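Local coordinates for major capsid protein (Faustovirus, PDB 5J7O) that probably builds the capsid shell of a large double-stranded DNA virus from trimers of double jelly-roll subunits, at residues Gly81-Tyr85 with Gln387-Ile392; Tyr209-His213 with Gly565-Leu569; Leu449-Pro453 with Thr523-Val527. The contacts are given in a common frame with arbitrary orientation. Residues are numbered along the deposited sequence.

Contact 1. Residues Gly81-Tyr85 with Gln387-Ile392; sequences GNPTY and QAVQNI
In a jelly roll, a strand of one sheet is often followed by a strand of the facing sheet, and the connection must pass over the sandwich edge. Residues Gly-81 to Tyr-85 of this double jelly-roll capsid protein make such a passage, between strands 69-76 and 88-92, and pack on the start of strand 389-401. The backbone from Asn-82 to Tyr-85 is extended throughout. It crosses Gln-387 to Ile-392 at 118° end to end, with the CA atoms of Thr-84 and Val-389 5.6 Å apart.

Apolar packing centres on Pro-83, whose CG lies 3.6 Å from Val-389 CG1 and 3.5 Å from Ile-392 CG2. Pro-83 and Ile-392 also both touch Ile-89 on strand 88-92, so Pro-83, from the connecting loop, packs against Ile-392 of one sheet and Ile-89 of the other. Val-389 (chi1 t) places CG2 over one face of the Tyr-85 ring, 4.5 Å from Tyr-85 CD2.

The polar contact lies at the far end of that ring. Gln-387 (chi1 and chi2 t) is held through NE2 by Ala-110 O and Tyr-177 OH. Near the plane of the ring, Tyr-85 OH (chi1 m) donates to Gln-387 OE1 at 2.9 Å.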
loop_
_atom_site.group_PDB
_atom_site.type_symbol
_atom_site.label_atom_id
_atom_site.label_comp_id
_atom_site.label_asym_id
_atom_site.label_seq_id
_atom_site.Cartn_x
_atom_site.Cartn_y
_atom_site.Cartn_z
ATOM N N GLY B 81 -20.743 37.033 -1.886
ATOM C CA GLY B 81 -19.975 37.732 -0.873
ATOM C C GLY B 81 -19.072 36.819 -0.060
ATOM O O GLY B 81 -18.642 35.751 -0.509
ATOM N N ASN B 82 -18.784 37.255 1.164
ATOM C CA ASN B 82 -17.844 36.539 2.019
ATOM C C ASN B 82 -18.407 35.172 2.396
ATOM O O ASN B 82 -19.531 35.088 2.906
ATOM C CB ASN B 82 -17.537 37.352 3.275
ATOM C CG ASN B 82 -16.548 36.658 4.195
ATOM O OD1 ASN B 82 -15.395 36.435 3.829
ATOM N ND2 ASN B 82 -16.994 36.325 5.401
ATOM N N PRO B 83 -17.667 34.093 2.168
ATOM C CA PRO B 83 -18.181 32.757 2.477
ATOM C C PRO B 83 -18.089 32.434 3.960
ATOM O O PRO B 83 -17.188 32.886 4.669
ATOM C CB PRO B 83 -17.265 31.840 1.663
ATOM C CG PRO B 83 -15.969 32.584 1.622
ATOM C CD PRO B 83 -16.332 34.043 1.546
ATOM N N THR B 84 -19.050 31.637 4.422
ATOM C CA THR B 84 -19.087 31.174 5.802
ATOM C C THR B 84 -19.530 29.719 5.833
ATOM O O THR B 84 -20.051 29.186 4.849
ATOM C CB THR B 84 -20.043 32.008 6.674
ATOM O OG1 THR B 84 -21.379 31.895 6.168
ATOM C CG2 THR B 84 -19.635 33.475 6.698
ATOM N N TYR B 85 -19.313 29.080 6.982
ATOM C CA TYR B 85 -19.926 27.786 7.242
ATOM C C TYR B 85 -21.447 27.912 7.208
ATOM O O TYR B 85 -22.013 28.985 7.442
ATOM C CB TYR B 85 -19.505 27.242 8.609
ATOM C CG TYR B 85 -18.101 26.683 8.707
ATOM C CD1 TYR B 85 -17.810 25.395 8.270
ATOM C CD2 TYR B 85 -17.076 27.426 9.282
ATOM C CE1 TYR B 85 -16.532 24.875 8.379
ATOM C CE2 TYR B 85 -15.796 26.914 9.394
ATOM C CZ TYR B 85 -15.529 25.639 8.941
ATOM O OH TYR B 85 -14.257 25.127 9.052
ATOM N N GLN B 387 -14.165 30.817 13.348
ATOM C CA GLN B 387 -13.192 30.412 12.341
ATOM C C GLN B 387 -13.712 30.752 10.952
ATOM O O GLN B 387 -14.789 30.299 10.552
ATOM C CB GLN B 387 -12.902 28.917 12.449
ATOM C CG GLN B 387 -11.798 28.450 11.513
ATOM C CD GLN B 387 -11.914 26.984 11.155
ATOM O OE1 GLN B 387 -12.966 26.370 11.335
ATOM N NE2 GLN B 387 -10.831 26.413 10.641
ATOM N N ALA B 388 -12.944 31.546 10.218
ATOM C CA ALA B 388 -13.395 32.092 8.950
ATOM C C ALA B 388 -13.031 31.178 7.787
ATOM O O ALA B 388 -12.012 30.483 7.808
ATOM C CB ALA B 388 -12.794 33.479 8.719
ATOM N N VAL B 389 -13.894 31.178 6.772
ATOM C CA VAL B 389 -13.552 30.642 5.458
ATOM C C VAL B 389 -12.817 31.760 4.724
ATOM O O VAL B 389 -13.434 32.699 4.220
ATOM C CB VAL B 389 -14.787 30.169 4.687
ATOM C CG1 VAL B 389 -14.404 29.761 3.271
ATOM C CG2 VAL B 389 -15.457 29.013 5.415
ATOM N N GLN B 390 -11.489 31.671 4.682
ATOM C CA GLN B 390 -10.678 32.787 4.212
ATOM C C GLN B 390 -10.729 32.971 2.702
ATOM O O GLN B 390 -10.497 34.087 2.224
ATOM C CB GLN B 390 -9.230 32.604 4.670
ATOM C CG GLN B 390 -9.085 32.545 6.182
ATOM C CD GLN B 390 -7.642 32.466 6.631
ATOM O OE1 GLN B 390 -6.918 31.535 6.278
ATOM N NE2 GLN B 390 -7.213 33.450 7.415
ATOM N N ASN B 391 -11.031 31.919 1.944
ATOM C CA ASN B 391 -11.095 32.035 0.495
ATOM C C ASN B 391 -11.822 30.828 -0.075
ATOM O O ASN B 391 -11.637 29.704 0.399
ATOM C CB ASN B 391 -9.693 32.145 -0.120
ATOM C CG ASN B 391 -9.725 32.247 -1.632
ATOM O OD1 ASN B 391 -10.163 33.254 -2.188
ATOM N ND2 ASN B 391 -9.254 31.205 -2.306
ATOM N N ILE B 392 -12.654 31.071 -1.086
ATOM C CA ILE B 392 -13.238 29.990 -1.869
ATOM C C ILE B 392 -13.399 30.459 -3.311
ATOM O O ILE B 392 -14.003 31.503 -3.583
ATOM C CB ILE B 392 -14.564 29.489 -1.258
ATOM C CG1 ILE B 392 -15.040 28.228 -1.981
ATOM C CG2 ILE B 392 -15.641 30.564 -1.278
ATOM C CD1 ILE B 392 -16.148 27.491 -1.262
#

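Contact 2. Residues Tyr209-His213 with Gly565-Leu569; sequences YNKFH and GALFL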
loop_
_atom_site.group_PDB
_atom_site.type_symbol
_atom_site.label_atom_id
_atom_site.label_comp_id
_atom_site.label_asym_id
_atom_site.label_seq_id
_atom_site.Cartn_x
_atom_site.Cartn_y
_atom_site.Cartn_z
ATOM N N TYR B 209 -17.784 7.860 -4.312
ATOM C CA TYR B 209 -16.662 8.016 -5.231
ATOM C C TYR B 209 -15.338 7.759 -4.525
ATOM O O TYR B 209 -14.436 7.130 -5.093
ATOM C CB TYR B 209 -16.683 9.416 -5.846
ATOM C CG TYR B 209 -15.625 9.652 -6.902
ATOM C CD1 TYR B 209 -14.325 9.999 -6.551
ATOM C CD2 TYR B 209 -15.930 9.543 -8.252
ATOM C CE1 TYR B 209 -13.359 10.217 -7.511
ATOM C CE2 TYR B 209 -14.969 9.762 -9.221
ATOM C CZ TYR B 209 -13.686 10.098 -8.845
ATOM O OH TYR B 209 -12.725 10.318 -9.804
ATOM N N ASN B 210 -15.201 8.247 -3.290
ATOM C CA ASN B 210 -13.980 8.010 -2.525
ATOM C C ASN B 210 -13.716 6.521 -2.342
ATOM O O ASN B 210 -12.556 6.097 -2.288
ATOM C CB ASN B 210 -14.083 8.712 -1.168
ATOM C CG ASN B 210 -12.879 8.460 -0.281
ATOM O OD1 ASN B 210 -11.782 8.952 -0.546
ATOM N ND2 ASN B 210 -13.084 7.705 0.792
ATOM N N LYS B 211 -14.775 5.712 -2.270
ATOM C CA LYS B 211 -14.608 4.288 -2.015
ATOM C C LYS B 211 -14.384 3.487 -3.294
ATOM O O LYS B 211 -13.685 2.469 -3.263
ATOM C CB LYS B 211 -15.831 3.739 -1.273
ATOM C CG LYS B 211 -16.090 4.361 0.099
ATOM C CD LYS B 211 -17.458 3.951 0.636
ATOM C CE LYS B 211 -17.922 4.860 1.767
ATOM N NZ LYS B 211 -17.071 4.746 2.986
ATOM N N PHE B 212 -14.946 3.926 -4.423
ATOM C CA PHE B 212 -15.020 3.084 -5.610
ATOM C C PHE B 212 -14.178 3.553 -6.788
ATOM O O PHE B 212 -13.976 2.767 -7.718
ATOM C CB PHE B 212 -16.476 2.956 -6.083
ATOM C CG PHE B 212 -17.295 1.993 -5.277
ATOM C CD1 PHE B 212 -17.153 0.626 -5.449
ATOM C CD2 PHE B 212 -18.219 2.457 -4.357
ATOM C CE1 PHE B 212 -17.913 -0.261 -4.710
ATOM C CE2 PHE B 212 -18.982 1.576 -3.616
ATOM C CZ PHE B 212 -18.828 0.214 -3.791
ATOM N N HIS B 213 -13.693 4.797 -6.798
ATOM C CA HIS B 213 -13.096 5.310 -8.027
ATOM C C HIS B 213 -11.785 6.045 -7.779
ATOM O O HIS B 213 -11.404 6.918 -8.567
ATOM C CB HIS B 213 -14.076 6.223 -8.763
ATOM C CG HIS B 213 -15.395 5.578 -9.051
ATOM N ND1 HIS B 213 -15.517 4.464 -9.854
ATOM C CD2 HIS B 213 -16.647 5.883 -8.637
ATOM C CE1 HIS B 213 -16.789 4.113 -9.924
ATOM N NE2 HIS B 213 -17.496 4.957 -9.195
ATOM N N GLY B 565 -19.209 -1.999 4.124
ATOM C CA GLY B 565 -20.611 -1.763 3.853
ATOM C C GLY B 565 -20.908 -1.123 2.517
ATOM O O GLY B 565 -22.048 -0.700 2.292
ATOM N N ALA B 566 -19.927 -1.037 1.623
ATOM C CA ALA B 566 -20.109 -0.406 0.322
ATOM C C ALA B 566 -20.459 -1.472 -0.709
ATOM O O ALA B 566 -19.652 -2.367 -0.983
ATOM C CB ALA B 566 -18.849 0.354 -0.089
ATOM N N LEU B 567 -21.653 -1.370 -1.284
ATOM C CA LEU B 567 -22.134 -2.334 -2.262
ATOM C C LEU B 567 -22.359 -1.649 -3.603
ATOM O O LEU B 567 -22.732 -0.474 -3.668
ATOM C CB LEU B 567 -23.427 -3.014 -1.790
ATOM C CG LEU B 567 -23.268 -4.176 -0.803
ATOM C CD1 LEU B 567 -22.822 -3.700 0.574
ATOM C CD2 LEU B 567 -24.556 -4.970 -0.701
ATOM N N PHE B 568 -22.128 -2.404 -4.675
ATOM C CA PHE B 568 -22.154 -1.888 -6.041
ATOM C C PHE B 568 -23.067 -2.781 -6.871
ATOM O O PHE B 568 -22.697 -3.914 -7.199
ATOM C CB PHE B 568 -20.738 -1.841 -6.623
ATOM C CG PHE B 568 -20.638 -1.149 -7.954
ATOM C CD1 PHE B 568 -20.787 -1.860 -9.134
ATOM C CD2 PHE B 568 -20.371 0.209 -8.027
ATOM C CE1 PHE B 568 -20.687 -1.230 -10.359
ATOM C CE2 PHE B 568 -20.270 0.846 -9.251
ATOM C CZ PHE B 568 -20.428 0.125 -10.418
ATOM N N LEU B 569 -24.257 -2.281 -7.202
ATOM C CA LEU B 569 -25.227 -3.025 -8.001
ATOM C C LEU B 569 -25.041 -2.638 -9.464
ATOM O O LEU B 569 -25.440 -1.546 -9.876
ATOM C CB LEU B 569 -26.652 -2.731 -7.538
ATOM C CG LEU B 569 -26.949 -2.623 -6.039
ATOM C CD1 LEU B 569 -28.411 -2.266 -5.817
ATOM C CD2 LEU B 569 -26.601 -3.906 -5.312
#
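Phe-212, the last helical residue of helix 203-212, contributes the most surface here. Its side chain (chi1 m) points from the helix end toward residues 566-568, and His-213 then departs from helical geometry. The ring tip meets Ala-566, with Phe-212 CZ 3.7 Å from Ala-566 CB, and the same methyl group receives the aliphatic part of Lys-211, whose CD lies 3.9 Å from it. The charged end of Lys-211 goes elsewhere, to a salt bridge with Asp-563. The pairing joins the two halves of the double jelly roll: helix 203-212, directly after strand 196-202 of the N-terminal jelly roll, packs on strand 567-570, an outermost strand, within this chain, of a C-terminal jelly-roll sheet. Phe-568 buries nearly as much surface as Ala-566 (51 and 53 Å²). Its CB lies 3.8 Å from Phe-212 CE1, and the two rings meet obliquely, with centroids 5.5 Å apart and planes at 47°. Phe-568 also stacks on Phe-446, while the ring of Phe-212 meets that of Tyr-448.

Contact 3. Residues Leu449-Pro453 with Thr523-Val527; sequences LGLRP and TLDTV
Leu-524 occupies the apolar centre of this contact, which joins the two facing sheets of the C-terminal jelly roll. Residues 523-525 are the loop leading into strand 526-531; Leu-524 enters the sandwich core from that loop, Val-527 from the strand. Leu-524 (chi1 m, chi2 t) puts CD2 3.7 Å from Leu-451 CD2 and CD1 4.3 Å from Leu-449 CD2. Both leucines of strand 444-453 adopt the tp rotamer. Further along, Leu-449 CD2 packs 3.8 Å from Val-527 CG2.

Residues 449-453 are extended and run at 154° to 523-527, end to end. The CA atoms are 6.0 Å apart at Leu-451 and Thr-523 but 9.6 Å apart at Leu-449 and Val-527, so the segments diverge. Beyond the leucines, Asp-525 and Thr-526 form a classic beta bulge opposite Thr-597.

At the close end, Pro-453 CG lies 3.9 Å from Thr-523 CG2. Thr-523 (chi1 p) turns OG1 to donate to Leu-451 O at 2.6 Å. A water donates to the same Thr-523 OG1 at 3.2 Å and accepts from Leu-451 N at 2.8 Å.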
loop_
_atom_site.group_PDB
_atom_site.type_symbol
_atom_site.label_atom_id
_atom_site.label_comp_id
_atom_site.label_asym_id
_atom_site.label_seq_id
_atom_site.Cartn_x
_atom_site.Cartn_y
_atom_site.Cartn_z
ATOM N N LEU B 449 -24.764 1.421 -2.933
ATOM C CA LEU B 449 -25.688 1.046 -1.872
ATOM C C LEU B 449 -24.972 0.977 -0.530
ATOM O O LEU B 449 -23.794 0.615 -0.449
ATOM C CB LEU B 449 -26.362 -0.302 -2.168
ATOM C CG LEU B 449 -27.437 -0.757 -1.176
ATOM C CD1 LEU B 449 -28.607 0.216 -1.166
ATOM C CD2 LEU B 449 -27.909 -2.170 -1.484
ATOM N N GLY B 450 -25.705 1.328 0.522
ATOM C CA GLY B 450 -25.198 1.218 1.875
ATOM C C GLY B 450 -26.317 1.380 2.878
ATOM O O GLY B 450 -27.359 1.975 2.586
ATOM N N LEU B 451 -26.087 0.830 4.071
ATOM C CA LEU B 451 -27.015 0.936 5.199
ATOM C C LEU B 451 -26.214 1.507 6.365
ATOM O O LEU B 451 -25.640 0.763 7.164
ATOM C CB LEU B 451 -27.642 -0.416 5.535
ATOM C CG LEU B 451 -28.769 -0.435 6.571
ATOM C CD1 LEU B 451 -29.924 0.454 6.137
ATOM C CD2 LEU B 451 -29.252 -1.856 6.816
ATOM N N ARG B 452 -26.175 2.835 6.455
ATOM C CA ARG B 452 -25.293 3.517 7.390
ATOM C C ARG B 452 -26.000 3.731 8.722
ATOM O O ARG B 452 -27.087 4.325 8.743
ATOM C CB ARG B 452 -24.848 4.853 6.820
ATOM C CG ARG B 452 -24.120 5.741 7.811
ATOM C CD ARG B 452 -24.503 7.196 7.611
ATOM N NE ARG B 452 -23.528 7.933 6.816
ATOM C CZ ARG B 452 -23.726 9.162 6.352
ATOM N NH1 ARG B 452 -24.872 9.785 6.595
ATOM N NH2 ARG B 452 -22.784 9.765 5.644
ATOM N N PRO B 453 -25.433 3.278 9.840
ATOM C CA PRO B 453 -26.069 3.523 11.140
ATOM C C PRO B 453 -26.179 5.013 11.424
ATOM O O PRO B 453 -25.252 5.784 11.164
ATOM C CB PRO B 453 -25.130 2.829 12.134
ATOM C CG PRO B 453 -24.345 1.854 11.314
ATOM C CD PRO B 453 -24.196 2.491 9.968
ATOM N N THR B 523 -23.848 -4.106 8.221
ATOM C CA THR B 523 -25.265 -3.843 8.437
ATOM C C THR B 523 -26.160 -4.497 7.393
ATOM O O THR B 523 -27.373 -4.583 7.611
ATOM C CB THR B 523 -25.533 -2.332 8.454
ATOM O OG1 THR B 523 -25.031 -1.737 7.250
ATOM C CG2 THR B 523 -24.862 -1.683 9.657
ATOM N N LEU B 524 -25.601 -4.957 6.279
ATOM C CA LEU B 524 -26.356 -5.640 5.237
ATOM C C LEU B 524 -25.897 -7.088 5.152
ATOM O O LEU B 524 -24.699 -7.357 5.020
ATOM C CB LEU B 524 -26.174 -4.951 3.882
ATOM C CG LEU B 524 -26.752 -3.544 3.718
ATOM C CD1 LEU B 524 -26.254 -2.911 2.428
ATOM C CD2 LEU B 524 -28.269 -3.587 3.736
ATOM N N ASP B 525 -26.850 -8.016 5.235
ATOM C CA ASP B 525 -26.546 -9.430 5.047
ATOM C C ASP B 525 -26.742 -9.855 3.596
ATOM O O ASP B 525 -25.825 -10.401 2.975
ATOM C CB ASP B 525 -27.418 -10.290 5.969
ATOM C CG ASP B 525 -27.028 -10.163 7.429
ATOM O OD1 ASP B 525 -25.854 -9.838 7.708
ATOM O OD2 ASP B 525 -27.895 -10.392 8.298
ATOM N N THR B 526 -27.932 -9.617 3.048
ATOM C CA THR B 526 -28.253 -9.972 1.675
ATOM C C THR B 526 -28.929 -8.789 0.994
ATOM O O THR B 526 -29.519 -7.926 1.647
ATOM C CB THR B 526 -29.176 -11.199 1.597
ATOM O OG1 THR B 526 -30.490 -10.838 2.039
ATOM C CG2 THR B 526 -28.652 -12.335 2.468
ATOM N N VAL B 527 -28.835 -8.759 -0.334
ATOM C CA VAL B 527 -29.491 -7.736 -1.144
ATOM C C VAL B 527 -30.134 -8.409 -2.353
ATOM O O VAL B 527 -29.564 -9.328 -2.943
ATOM C CB VAL B 527 -28.507 -6.629 -1.583
ATOM C CG1 VAL B 527 -29.162 -5.680 -2.579
ATOM C CG2 VAL B 527 -28.014 -5.851 -0.376
HETATM O O HOH W 1 -23.911 -0.921 4.333
#

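Overall arrangement
Taken together, the contacts sample both halves of a double jelly roll and the place where the halves meet. Contact 1 belongs to the N-terminal barrel and stands apart: its centre is about 31 Å from that of contact 2 and about 37 Å from that of contact 3. Contacts 2 and 3, with centres about 12 Å apart, touch through neighbouring strands 567-570 and 444-453, where Leu-567 O and Leu-449 N, 2.9 Å apart, are probably hydrogen-bonded. Leu-567, pointing away from helix 203-212, packs its CD2 3.6 Å from Val-527 CG2. One strand thus presents Phe-568 to the other jelly roll and Leu-567 to its own sandwich core. Along the chain the segments of contacts 1 and 2 alternate, whereas both segments of contact 3 fall between those of contact 2.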